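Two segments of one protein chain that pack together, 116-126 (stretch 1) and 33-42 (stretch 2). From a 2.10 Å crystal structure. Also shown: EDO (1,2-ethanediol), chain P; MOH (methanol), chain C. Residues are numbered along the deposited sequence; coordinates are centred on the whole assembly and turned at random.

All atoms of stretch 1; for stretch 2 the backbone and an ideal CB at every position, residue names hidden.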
# COMPACT_ATOMS: atom_id res chain seq x y z
N ILE A 116 20.94 -0.80 -0.10
CA ILE A 116 21.21 -2.01 -0.89
C ILE A 116 20.45 -3.26 -0.50
O ILE A 116 19.62 -3.77 -1.27
CB ILE A 116 22.73 -2.30 -0.97
CG1 ILE A 116 23.55 -1.10 -0.51
CG2 ILE A 116 23.12 -2.70 -2.39
CD1 ILE A 116 24.08 -1.23 0.91
N ILE A 117 20.73 -3.77 0.70
CA ILE A 117 20.61 -5.19 1.03
C ILE A 117 19.19 -5.76 0.90
O ILE A 117 18.23 -5.02 0.70
CB ILE A 117 21.24 -5.48 2.41
CG1 ILE A 117 21.88 -6.87 2.44
CG2 ILE A 117 20.21 -5.30 3.53
CD1 ILE A 117 23.37 -6.84 2.67
N ASP A 118 19.08 -7.08 1.04
CA ASP A 118 17.88 -7.83 0.70
C ASP A 118 16.72 -7.64 1.67
O ASP A 118 15.64 -8.18 1.41
CB ASP A 118 18.20 -9.33 0.63
CG ASP A 118 19.20 -9.66 -0.46
OD1 ASP A 118 20.41 -9.49 -0.24
OD2 ASP A 118 18.75 -10.10 -1.54
N ILE A 119 16.90 -6.93 2.78
CA ILE A 119 15.87 -6.77 3.79
C ILE A 119 15.40 -5.32 3.79
O ILE A 119 16.22 -4.40 3.76
CB ILE A 119 16.36 -7.21 5.19
CG1 ILE A 119 15.99 -8.68 5.44
CG2 ILE A 119 15.74 -6.36 6.29
CD1 ILE A 119 16.50 -9.64 4.40
N GLN A 120 14.08 -5.13 3.80
CA GLN A 120 13.47 -3.81 3.77
C GLN A 120 12.69 -3.58 5.06
O GLN A 120 11.97 -4.47 5.52
CB GLN A 120 12.54 -3.67 2.56
CG GLN A 120 11.74 -2.37 2.51
CD GLN A 120 11.43 -1.94 1.09
OE1 GLN A 120 11.32 -2.76 0.19
NE2 GLN A 120 11.29 -0.63 0.89
N LYS A 121 12.86 -2.39 5.64
CA LYS A 121 12.02 -1.94 6.75
C LYS A 121 10.81 -1.21 6.17
O LYS A 121 10.92 -0.51 5.16
CB LYS A 121 12.81 -0.99 7.65
CG LYS A 121 12.02 -0.39 8.80
CD LYS A 121 11.78 1.11 8.62
CE LYS A 121 13.08 1.89 8.66
NZ LYS A 121 12.86 3.35 8.50
N LEU A 122 9.66 -1.40 6.80
CA LEU A 122 8.42 -0.77 6.35
C LEU A 122 7.74 -0.07 7.51
O LEU A 122 7.53 -0.67 8.57
CB LEU A 122 7.48 -1.81 5.73
CG LEU A 122 6.69 -1.29 4.53
CD1 LEU A 122 7.64 -0.70 3.51
CD2 LEU A 122 5.86 -2.40 3.91
N ASP A 123 7.40 1.21 7.31
CA ASP A 123 6.77 2.04 8.33
C ASP A 123 5.28 2.13 8.01
O ASP A 123 4.90 2.67 6.97
CB ASP A 123 7.42 3.43 8.33
CG ASP A 123 6.88 4.34 9.42
OD1 ASP A 123 5.99 3.91 10.19
OD2 ASP A 123 7.35 5.49 9.51
N ILE A 124 4.45 1.61 8.91
CA ILE A 124 3.01 1.59 8.68
C ILE A 124 2.34 2.78 9.36
O ILE A 124 1.11 2.89 9.37
CB ILE A 124 2.37 0.26 9.11
CG1 ILE A 124 2.47 0.08 10.62
CG2 ILE A 124 3.00 -0.92 8.37
CD1 ILE A 124 1.68 -1.09 11.13
N GLY A 125 3.14 3.66 9.94
CA GLY A 125 2.59 4.82 10.62
C GLY A 125 1.85 4.48 11.90
O GLY A 125 2.45 4.03 12.87
N GLU A 126 0.53 4.69 11.91
CA GLU A 126 -0.28 4.52 13.11
C GLU A 126 -1.29 3.40 12.86
O GLU A 126 -2.18 3.54 12.01
CB GLU A 126 -1.03 5.81 13.45
CG GLU A 126 -0.18 7.06 13.41
CD GLU A 126 -0.97 8.28 12.96
OE1 GLU A 126 -2.19 8.15 12.74
OE2 GLU A 126 -0.37 9.36 12.81
N UNK A 33 12.04 -13.31 -5.35
CA UNK A 33 11.86 -12.06 -4.63
C UNK A 33 13.22 -11.47 -4.29
O UNK A 33 13.95 -12.02 -3.45
CB UNK A 33 11.03 -12.27 -3.36
N UNK A 34 13.58 -10.37 -4.95
CA UNK A 34 14.89 -9.76 -4.72
C UNK A 34 15.00 -9.12 -3.35
O UNK A 34 16.11 -8.93 -2.86
CB UNK A 34 15.18 -8.71 -5.80
N UNK A 35 13.87 -8.79 -2.72
CA UNK A 35 13.86 -8.13 -1.42
C UNK A 35 12.72 -8.72 -0.59
O UNK A 35 11.74 -9.24 -1.13
CB UNK A 35 13.71 -6.61 -1.57
N UNK A 36 12.88 -8.65 0.73
CA UNK A 36 11.88 -9.16 1.66
C UNK A 36 11.62 -8.14 2.75
O UNK A 36 12.48 -7.33 3.08
CB UNK A 36 12.33 -10.49 2.27
N UNK A 37 10.41 -8.19 3.30
CA UNK A 37 10.04 -7.34 4.43
C UNK A 37 10.52 -8.02 5.70
O UNK A 37 10.03 -9.09 6.07
CB UNK A 37 8.53 -7.09 4.48
N UNK A 38 11.49 -7.41 6.38
CA UNK A 38 12.04 -8.01 7.57
C UNK A 38 11.92 -7.14 8.81
O UNK A 38 12.51 -7.45 9.84
CB UNK A 38 13.51 -8.35 7.33
N UNK A 39 11.15 -6.06 8.71
CA UNK A 39 11.12 -5.09 9.79
C UNK A 39 9.96 -4.12 9.59
O UNK A 39 9.90 -3.41 8.59
CB UNK A 39 12.45 -4.33 9.87
N UNK A 40 9.02 -4.10 10.54
CA UNK A 40 7.86 -3.23 10.48
C UNK A 40 7.90 -2.30 11.69
O UNK A 40 8.03 -2.77 12.83
CB UNK A 40 6.56 -4.04 10.44
N UNK A 41 7.81 -1.00 11.44
CA UNK A 41 7.78 -0.02 12.52
C UNK A 41 6.45 0.72 12.48
O UNK A 41 5.73 0.71 11.49
CB UNK A 41 8.95 0.96 12.41
N UNK A 42 6.14 1.36 13.60
CA UNK A 42 4.89 2.08 13.74
C UNK A 42 4.46 2.10 15.19
O UNK A 42 5.14 1.59 16.08
CB UNK A 42 3.80 1.45 12.87
C1 EDO P . 8.95 -16.23 -2.39
O1 EDO P . 7.56 -15.90 -2.54
C2 EDO P . 9.65 -15.13 -1.61
O2 EDO P . 10.97 -15.57 -1.25
C MOH C . 15.49 -8.35 9.78
O MOH C . 14.66 -9.47 9.54

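Position 33 lies beyond the reach of stretch 1, so the contact sets no rule there. The residue is Cys33, covalently bonded elsewhere in the structure; its SG lies 3.2 Å from EDO C2. Position 34 points sideways with nothing of stretch 1 within 5.5 Å of its ideal CB; many side chains would do, and Ala34 adds only a methyl.

At 35 the ideal CB sits 3.9 Å from Asp118 O and 4.9 Å from Gln120 OE1. A flexible apolar chain could run along the backbone here, though a polar one could also find partners. The residue is Ile35, with chi1 and chi2 both t. Its CA-to-CB bond points sideways, but the end of the chain comes nearer to stretch 1: CD1 lies 3.5 Å from Gln120 OE1, and CG1 3.2 Å from Asp118 O.

From here the parallel ladder takes over. The amide of 36 donates to Asp118 O (N to O, 2.9 Å) and its carbonyl accepts from Gln120 N (O to N, 2.8 Å), bonds that ask nothing of the side chain. The CB shares a face with Ile119, 4.8 Å from its CD1, so apolar, aromatic or polar groups would fit. The deposited residue is His36, whose ring has Asp118 O at its edge, near its plane, and whose NE2 hydrogen-bonds EDO O2 at 2.8 Å.

Position 37 shares the other face with Gln120 and Leu122; a branched or long aliphatic chain suits the ground between them. Ile37 (m, m) brings CD1 to 4.0 Å from Leu122 CD2 and 4.1 Å from Gln120 CG.

At 38 a CB would point toward stretch 1, only 3.1 Å from Ile119 CG1, which favours a residue without one. Gly38 avoids that tight approach, and its N donates to Gln120 O at 3.1 Å.

Position 39 lies on the face of Lys121, beside the start of its chain, with the ammonium out of close reach; aliphatic, polar or acidic chains could lie there. Glu39 makes no salt bridge with Lys121; the closest side-chain approach is Glu39 OE2 to Lys121 CG, 3.4 Å, a contact and no more. Its O accepts from Leu122 N at 2.7 Å.

On the face of Leu122, near Ile124 CG2, position 40 suits a beta-branched apolar residue; Val40 sets CG1 3.8 Å from Ile124 CG2.

The CB of 41 looks between Lys121 CD and Asp123 OD1, room for a longer aliphatic or a basic group. Ile41 reaches Lys121 CD with CD1 at 3.8 Å, while its backbone N bonds Leu122 O (2.9 Å) and its O takes Ile124 N (3.0 Å).

At 42 the rule is strict: a CB would lie 2.9 Å from Gly125 O and 3.0 Å from Ile124 CG1, and phi 151° independently calls for glycine. Gly42 lets its CA approach Gly125 O to 3.2 Å.

Stretch 2 33-42: CAIHIGEVIG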
# COMPACT_ATOMS: atom_id res chain seq x y z
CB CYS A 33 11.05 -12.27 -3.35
SG CYS A 33 9.30 -12.70 -3.59
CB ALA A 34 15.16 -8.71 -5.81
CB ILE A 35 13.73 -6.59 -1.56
CG1 ILE A 35 14.40 -5.88 -0.38
CG2 ILE A 35 12.27 -6.17 -1.67
CD1 ILE A 35 14.39 -4.38 -0.48
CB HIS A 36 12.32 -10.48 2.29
CG HIS A 36 12.40 -11.62 1.33
ND1 HIS A 36 13.52 -11.89 0.58
CD2 HIS A 36 11.48 -12.56 0.98
CE1 HIS A 36 13.30 -12.95 -0.18
NE2 HIS A 36 12.07 -13.37 0.04
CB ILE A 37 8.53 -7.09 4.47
CG1 ILE A 37 8.05 -6.47 3.16
CG2 ILE A 37 8.18 -6.19 5.65
CD1 ILE A 37 8.66 -5.12 2.88
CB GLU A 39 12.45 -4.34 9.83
CG GLU A 39 12.64 -3.39 10.99
CD GLU A 39 14.07 -2.86 11.04
OE1 GLU A 39 15.00 -3.70 11.04
OE2 GLU A 39 14.25 -1.63 11.06
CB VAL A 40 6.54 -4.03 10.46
CG1 VAL A 40 5.35 -3.09 10.49
CG2 VAL A 40 6.49 -4.93 9.24
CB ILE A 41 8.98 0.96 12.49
CG1 ILE A 41 8.74 2.08 11.48
CG2 ILE A 41 10.27 0.22 12.16
CD1 ILE A 41 9.93 3.00 11.29
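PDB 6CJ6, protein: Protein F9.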